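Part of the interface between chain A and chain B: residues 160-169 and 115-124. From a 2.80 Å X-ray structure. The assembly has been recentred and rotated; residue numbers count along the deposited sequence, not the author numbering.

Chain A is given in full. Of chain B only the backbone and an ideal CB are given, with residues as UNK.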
ATOM      1  N   THR A 160       1.855  16.072  -7.875  1.00 62.16           N
ATOM      2  CA  THR A 160       2.245  14.687  -8.154  1.00 60.79           C
ATOM      3  C   THR A 160       2.634  13.947  -6.872  1.00 59.80           C
ATOM      4  O   THR A 160       2.381  12.742  -6.739  1.00 61.02           O
ATOM      5  CB  THR A 160       3.445  14.623  -9.128  1.00 61.91           C
ATOM      6  OG1 THR A 160       3.089  15.223 -10.378  1.00 64.34           O
ATOM      7  CG2 THR A 160       3.860  13.184  -9.375  1.00 62.09           C
ATOM      8  N   GLU A 161       3.263  14.655  -5.941  1.00 56.25           N
ATOM      9  CA  GLU A 161       3.645  14.028  -4.690  1.00 53.67           C
ATOM     10  C   GLU A 161       2.429  13.899  -3.792  1.00 51.41           C
ATOM     11  O   GLU A 161       2.196  12.847  -3.212  1.00 51.76           O
ATOM     12  CB  GLU A 161       4.752  14.822  -3.988  1.00 53.52           C
ATOM     13  CG  GLU A 161       6.076  14.792  -4.736  1.00 57.40           C
ATOM     14  CD  GLU A 161       6.473  13.391  -5.218  1.00 61.51           C
ATOM     15  OE1 GLU A 161       6.702  12.494  -4.372  1.00 62.76           O
ATOM     16  OE2 GLU A 161       6.561  13.188  -6.451  1.00 62.72           O
ATOM     17  N   ARG A 162       1.645  14.961  -3.687  1.00 49.53           N
ATOM     18  CA  ARG A 162       0.457  14.920  -2.857  1.00 47.06           C
ATOM     19  C   ARG A 162      -0.396  13.696  -3.169  1.00 46.44           C
ATOM     20  O   ARG A 162      -0.783  12.963  -2.253  1.00 44.33           O
ATOM     21  CB  ARG A 162      -0.372  16.186  -3.052  1.00 46.86           C
ATOM     22  CG  ARG A 162       0.123  17.340  -2.211  1.00 52.59           C
ATOM     23  CD  ARG A 162      -0.852  18.497  -2.185  1.00 59.82           C
ATOM     24  NE  ARG A 162      -1.036  19.077  -3.511  1.00 67.31           N
ATOM     25  CZ  ARG A 162      -1.876  20.072  -3.778  1.00 69.50           C
ATOM     26  NH1 ARG A 162      -2.613  20.600  -2.800  1.00 70.24           N
ATOM     27  NH2 ARG A 162      -1.989  20.532  -5.021  1.00 70.53           N
ATOM     28  N   LEU A 163      -0.676  13.476  -4.454  1.00 45.11           N
ATOM     29  CA  LEU A 163      -1.488  12.350  -4.868  1.00 44.31           C
ATOM     30  C   LEU A 163      -0.831  11.010  -4.565  1.00 46.28           C
ATOM     31  O   LEU A 163      -1.503  10.089  -4.106  1.00 46.10           O
ATOM     32  CB  LEU A 163      -1.829  12.456  -6.350  1.00 44.59           C
ATOM     33  CG  LEU A 163      -2.685  13.659  -6.788  1.00 47.44           C
ATOM     34  CD1 LEU A 163      -3.036  13.530  -8.267  1.00 48.57           C
ATOM     35  CD2 LEU A 163      -3.962  13.743  -5.967  1.00 45.09           C
ATOM     36  N   HIS A 164       0.475  10.888  -4.804  1.00 47.53           N
ATOM     37  CA  HIS A 164       1.182   9.632  -4.503  1.00 48.13           C
ATOM     38  C   HIS A 164       0.927   9.249  -3.034  1.00 49.50           C
ATOM     39  O   HIS A 164       0.764   8.072  -2.699  1.00 50.03           O
ATOM     40  CB  HIS A 164       2.698   9.780  -4.735  1.00 45.98           C
ATOM     41  CG  HIS A 164       3.497   8.570  -4.333  1.00 47.60           C
ATOM     42  ND1 HIS A 164       3.469   7.385  -5.046  1.00 46.40           N
ATOM     43  CD2 HIS A 164       4.323   8.352  -3.278  1.00 44.30           C
ATOM     44  CE1 HIS A 164       4.240   6.494  -4.445  1.00 43.10           C
ATOM     45  NE2 HIS A 164       4.769   7.054  -3.371  1.00 42.93           N
ATOM     46  N   GLU A 165       0.900  10.256  -2.166  1.00 49.46           N
ATOM     47  CA  GLU A 165       0.659  10.049  -0.744  1.00 50.21           C
ATOM     48  C   GLU A 165      -0.787   9.621  -0.487  1.00 48.65           C
ATOM     49  O   GLU A 165      -1.056   8.666   0.252  1.00 48.90           O
ATOM     50  CB  GLU A 165       0.958  11.338   0.030  1.00 52.70           C
ATOM     51  CG  GLU A 165       2.435  11.576   0.282  1.00 55.74           C
ATOM     52  CD  GLU A 165       3.072  10.437   1.053  1.00 58.98           C
ATOM     53  OE1 GLU A 165       2.609  10.132   2.179  1.00 60.86           O
ATOM     54  OE2 GLU A 165       4.036   9.843   0.524  1.00 61.26           O
ATOM     55  N   LEU A 166      -1.712  10.339  -1.105  1.00 45.73           N
ATOM     56  CA  LEU A 166      -3.115  10.049  -0.952  1.00 44.10           C
ATOM     57  C   LEU A 166      -3.327   8.613  -1.394  1.00 43.94           C
ATOM     58  O   LEU A 166      -3.952   7.817  -0.717  1.00 44.97           O
ATOM     59  CB  LEU A 166      -3.923  10.986  -1.837  1.00 44.03           C
ATOM     60  CG  LEU A 166      -5.331  11.299  -1.360  1.00 44.83           C
ATOM     61  CD1 LEU A 166      -5.248  12.048  -0.041  1.00 47.74           C
ATOM     62  CD2 LEU A 166      -6.040  12.143  -2.385  1.00 43.99           C
ATOM     63  N   HIS A 167      -2.773   8.291  -2.543  1.00 43.92           N
ATOM     64  CA  HIS A 167      -2.903   6.968  -3.108  1.00 44.62           C
ATOM     65  C   HIS A 167      -2.340   5.872  -2.205  1.00 45.36           C
ATOM     66  O   HIS A 167      -2.830   4.734  -2.228  1.00 45.94           O
ATOM     67  CB  HIS A 167      -2.208   6.955  -4.457  1.00 45.46           C
ATOM     68  CG  HIS A 167      -2.174   5.617  -5.108  1.00 47.17           C
ATOM     69  ND1 HIS A 167      -3.311   4.875  -5.343  1.00 49.61           N
ATOM     70  CD2 HIS A 167      -1.148   4.918  -5.644  1.00 48.01           C
ATOM     71  CE1 HIS A 167      -2.990   3.779  -6.004  1.00 49.42           C
ATOM     72  NE2 HIS A 167      -1.683   3.781  -6.200  1.00 51.46           N
ATOM     73  N   LEU A 168      -1.312   6.194  -1.421  1.00 43.96           N
ATOM     74  CA  LEU A 168      -0.742   5.199  -0.529  1.00 43.22           C
ATOM     75  C   LEU A 168      -1.716   4.984   0.613  1.00 42.75           C
ATOM     76  O   LEU A 168      -1.956   3.856   1.025  1.00 42.67           O
ATOM     77  CB  LEU A 168       0.617   5.648   0.012  1.00 43.13           C
ATOM     78  CG  LEU A 168       1.807   5.525  -0.954  1.00 46.49           C
ATOM     79  CD1 LEU A 168       3.061   6.094  -0.301  1.00 47.16           C
ATOM     80  CD2 LEU A 168       2.031   4.064  -1.355  1.00 40.97           C
ATOM     81  N   LEU A 169      -2.292   6.069   1.113  1.00 41.86           N
ATOM     82  CA  LEU A 169      -3.246   5.959   2.204  1.00 42.27           C
ATOM     83  C   LEU A 169      -4.492   5.172   1.805  1.00 40.89           C
ATOM     84  O   LEU A 169      -5.015   4.364   2.573  1.00 40.76           O
ATOM     85  CB  LEU A 169      -3.655   7.344   2.686  1.00 42.73           C
ATOM     86  CG  LEU A 169      -2.905   7.838   3.912  1.00 44.33           C
ATOM     87  CD1 LEU A 169      -1.440   8.068   3.581  1.00 45.69           C
ATOM     88  CD2 LEU A 169      -3.553   9.118   4.385  1.00 46.67           C
TER
ATOM     89  N   UNK B 115      13.058   2.702  -1.002  1.00 36.86           N
ATOM     90  CA  UNK B 115      12.409   3.172  -2.206  1.00 38.51           C
ATOM     91  C   UNK B 115      11.733   4.508  -1.971  1.00 39.68           C
ATOM     92  O   UNK B 115      11.552   5.276  -2.911  1.00 41.28           O
ATOM     93  CB  UNK B 115      11.393   2.142  -2.702  1.00 38.51           C
ATOM     94  N   UNK B 116      11.360   4.787  -0.725  1.00 39.93           N
ATOM     95  CA  UNK B 116      10.710   6.059  -0.410  1.00 42.88           C
ATOM     96  C   UNK B 116      11.723   7.175  -0.634  1.00 43.28           C
ATOM     97  O   UNK B 116      11.406   8.242  -1.168  1.00 41.83           O
ATOM     98  CB  UNK B 116      10.178   6.077   1.025  1.00 42.88           C
ATOM     99  N   UNK B 117      12.950   6.899  -0.210  1.00 44.10           N
ATOM    100  CA  UNK B 117      14.061   7.820  -0.351  1.00 45.42           C
ATOM    101  C   UNK B 117      14.291   8.187  -1.824  1.00 45.35           C
ATOM    102  O   UNK B 117      14.457   9.359  -2.167  1.00 45.33           O
ATOM    103  CB  UNK B 117      15.328   7.210   0.251  1.00 45.42           C
ATOM    104  N   UNK B 118      14.298   7.184  -2.695  1.00 44.58           N
ATOM    105  CA  UNK B 118      14.504   7.436  -4.111  1.00 44.16           C
ATOM    106  C   UNK B 118      13.359   8.279  -4.663  1.00 44.65           C
ATOM    107  O   UNK B 118      13.546   9.035  -5.620  1.00 44.28           O
ATOM    108  CB  UNK B 118      14.625   6.120  -4.882  1.00 44.16           C
ATOM    109  N   UNK B 119      12.173   8.147  -4.069  1.00 43.16           N
ATOM    110  CA  UNK B 119      11.022   8.920  -4.522  1.00 41.05           C
ATOM    111  C   UNK B 119      11.218  10.381  -4.142  1.00 42.25           C
ATOM    112  O   UNK B 119      10.880  11.301  -4.907  1.00 41.45           O
ATOM    113  CB  UNK B 119       9.724   8.374  -3.925  1.00 41.05           C
ATOM    114  N   UNK B 120      11.779  10.593  -2.961  1.00 42.22           N
ATOM    115  CA  UNK B 120      12.002  11.944  -2.502  1.00 45.43           C
ATOM    116  C   UNK B 120      13.168  12.609  -3.229  1.00 46.61           C
ATOM    117  O   UNK B 120      13.099  13.805  -3.553  1.00 46.68           O
ATOM    118  CB  UNK B 120      12.252  11.946  -0.993  1.00 45.43           C
ATOM    119  N   UNK B 121      14.225  11.835  -3.492  1.00 45.79           N
ATOM    120  CA  UNK B 121      15.391  12.351  -4.194  1.00 44.86           C
ATOM    121  C   UNK B 121      14.945  12.803  -5.575  1.00 44.97           C
ATOM    122  O   UNK B 121      14.952  13.997  -5.881  1.00 45.80           O
ATOM    123  CB  UNK B 121      16.501  11.302  -4.285  1.00 44.86           C
ATOM    124  N   UNK B 122      14.553  11.838  -6.405  1.00 44.84           N
ATOM    125  CA  UNK B 122      14.093  12.117  -7.757  1.00 44.36           C
ATOM    126  C   UNK B 122      13.233  13.364  -7.770  1.00 43.45           C
ATOM    127  O   UNK B 122      13.308  14.175  -8.681  1.00 43.66           O
ATOM    128  CB  UNK B 122      13.316  10.927  -8.324  1.00 44.36           C
ATOM    129  N   UNK B 123      12.426  13.502  -6.732  1.00 42.01           N
ATOM    130  CA  UNK B 123      11.546  14.635  -6.574  1.00 41.99           C
ATOM    131  C   UNK B 123      12.369  15.919  -6.441  1.00 43.06           C
ATOM    132  O   UNK B 123      12.157  16.889  -7.170  1.00 42.50           O
ATOM    133  CB  UNK B 123      10.636  14.441  -5.360  1.00 41.99           C
ATOM    134  N   UNK B 124      13.296  15.919  -5.490  1.00 43.30           N
ATOM    135  CA  UNK B 124      14.169  17.053  -5.247  1.00 43.87           C
ATOM    136  C   UNK B 124      14.921  17.382  -6.523  1.00 45.20           C
ATOM    137  O   UNK B 124      14.812  18.482  -7.066  1.00 46.03           O
ATOM    138  CB  UNK B 124      15.140  16.766  -4.100  1.00 43.87           C
TER

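The two segments are both helical and run nearly antiparallel, with 163° between their N-to-C directions and axes that come no closer than 12.2 Å. At that spacing the backbones leave room for side chains to fill, and chain A offers Glu161(A), His164(A), Glu165(A) and Leu168(A) along the facing side.

At position 115 the ideal CB has nothing of the chain A stretch within 5.5 Å, so the visible atoms set little beyond a helical backbone, and many residues would fit. It is Thr115(B), whose OG1 is hydrogen-bonded elsewhere in the structure.

Position 116 looks equally unconstrained at its CB, which points sideways. The CA of 116, however, lies 10.8 Å from CA of Glu165(A), and the carboxylate of Glu165(A) reaches out from chain A with Leu168(A) nearby. A short side chain would leave this gap open; a long one could cross it, and the negative charge favours lysine or arginine. The residue is Arg116(B). Its chi1 to chi3 are all t, an extended course that brings the guanidinium to chain A, where NH2 of Arg116(B) lies 3.1 Å from OE2 of Glu165(A) in a salt bridge. Glu165(A) also starts sideways, so the two charged ends meet between the helices. NH1 of Arg116(B) packs 4.2 Å from CD1 of Leu168(A), and it is hydrogen-bonded elsewhere in the structure.

Positions 117 and 118 are out of reach of chain A, and the visible atoms would accept most helix-compatible residues. They are Thr117(B) and Gln118(B).

Position 119 turns its CA-to-CB bond toward chain A. The ideal CB of 119 is 5.1 Å from OE1 of Glu161(A) and 5.2 Å from NE2 of His164(A), a gap that suits a side chain of modest size: valine, isoleucine, leucine or threonine. The deposited Val119(B), with chi1 t, directs CG1 into the gap, 3.6 Å from OE1 of Glu161(A) and 4.5 Å from CD2 of His164(A). These are packing contacts; valine leaves the polar atoms of both neighbours without a partner from its side chain.

Position 120 points sideways, with no chain A atom near its CB, so the visible atoms set little, and residues of many kinds would serve. Gln120(B) makes no contact with the other stretch. Positions 121 and 122 are out of reach and are Asn121(B) and Thr122(B); OG1 of Thr122(B) donates to O of Gln118(B) at 3.2 Å, one turn back.

Position 123 is where the backbones come closest in register, with CA of 123 lying 8.1 Å from CA of Glu161(A). The CA-to-CB bond points toward chain A, and the ideal CB of 123 is already 4.3 Å from CD of Glu161(A), so a small residue such as alanine, serine or threonine suits the space. Ser123(B), chi1 t, places OG 3.9 Å from CG of Glu161(A), a contact without a hydrogen bond.

Position 124 turns out of reach again. Thr124(B) sends OG1 to O of Gln120(B) at 3.2 Å.

Chain B, residues 115-124: TRTQVQNTST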
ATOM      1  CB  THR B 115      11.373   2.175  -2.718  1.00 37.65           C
ATOM      2  OG1 THR B 115      10.390   1.938  -1.704  1.00 38.39           O
ATOM      3  CG2 THR B 115      12.045   0.889  -3.093  1.00 35.38           C
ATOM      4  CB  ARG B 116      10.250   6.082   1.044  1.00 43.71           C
ATOM      5  CG  ARG B 116       9.367   7.255   1.359  1.00 47.32           C
ATOM      6  CD  ARG B 116       8.961   7.301   2.809  1.00 52.81           C
ATOM      7  NE  ARG B 116       7.711   8.040   2.956  1.00 59.44           N
ATOM      8  CZ  ARG B 116       6.507   7.535   2.689  1.00 61.35           C
ATOM      9  NH1 ARG B 116       6.381   6.282   2.267  1.00 61.77           N
ATOM     10  NH2 ARG B 116       5.423   8.286   2.833  1.00 62.93           N
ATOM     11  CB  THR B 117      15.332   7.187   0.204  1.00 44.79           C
ATOM     12  OG1 THR B 117      15.149   6.895   1.593  1.00 49.22           O
ATOM     13  CG2 THR B 117      16.481   8.119   0.061  1.00 48.05           C
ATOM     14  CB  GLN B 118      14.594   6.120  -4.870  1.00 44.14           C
ATOM     15  CG  GLN B 118      15.767   5.262  -4.444  1.00 46.22           C
ATOM     16  CD  GLN B 118      15.738   3.868  -5.059  1.00 49.14           C
ATOM     17  OE1 GLN B 118      15.854   3.697  -6.274  1.00 47.54           O
ATOM     18  NE2 GLN B 118      15.575   2.864  -4.211  1.00 52.48           N
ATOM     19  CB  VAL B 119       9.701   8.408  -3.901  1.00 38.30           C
ATOM     20  CG1 VAL B 119       8.575   9.413  -4.117  1.00 35.55           C
ATOM     21  CG2 VAL B 119       9.309   7.118  -4.550  1.00 38.31           C
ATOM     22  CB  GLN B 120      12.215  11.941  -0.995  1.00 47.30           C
ATOM     23  CG  GLN B 120      10.902  11.915  -0.217  1.00 52.62           C
ATOM     24  CD  GLN B 120      11.051  11.298   1.157  1.00 56.65           C
ATOM     25  OE1 GLN B 120      11.912  11.702   1.948  1.00 59.16           O
ATOM     26  NE2 GLN B 120      10.210  10.310   1.452  1.00 57.50           N
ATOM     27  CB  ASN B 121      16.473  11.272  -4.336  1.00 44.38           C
ATOM     28  CG  ASN B 121      17.166  10.959  -3.023  1.00 46.47           C
ATOM     29  OD1 ASN B 121      17.153  11.769  -2.089  1.00 47.22           O
ATOM     30  ND2 ASN B 121      17.787   9.784  -2.945  1.00 43.53           N
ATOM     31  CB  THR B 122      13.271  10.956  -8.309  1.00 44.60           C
ATOM     32  OG1 THR B 122      14.139   9.856  -8.608  1.00 46.00           O
ATOM     33  CG2 THR B 122      12.559  11.381  -9.581  1.00 47.49           C
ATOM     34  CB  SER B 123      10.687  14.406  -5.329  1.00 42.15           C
ATOM     35  OG  SER B 123       9.900  15.530  -5.010  1.00 41.49           O
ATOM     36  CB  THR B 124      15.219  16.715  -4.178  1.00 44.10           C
ATOM     37  OG1 THR B 124      14.587  16.593  -2.903  1.00 45.41           O
ATOM     38  CG2 THR B 124      16.281  17.792  -4.112  1.00 46.47           C
TER
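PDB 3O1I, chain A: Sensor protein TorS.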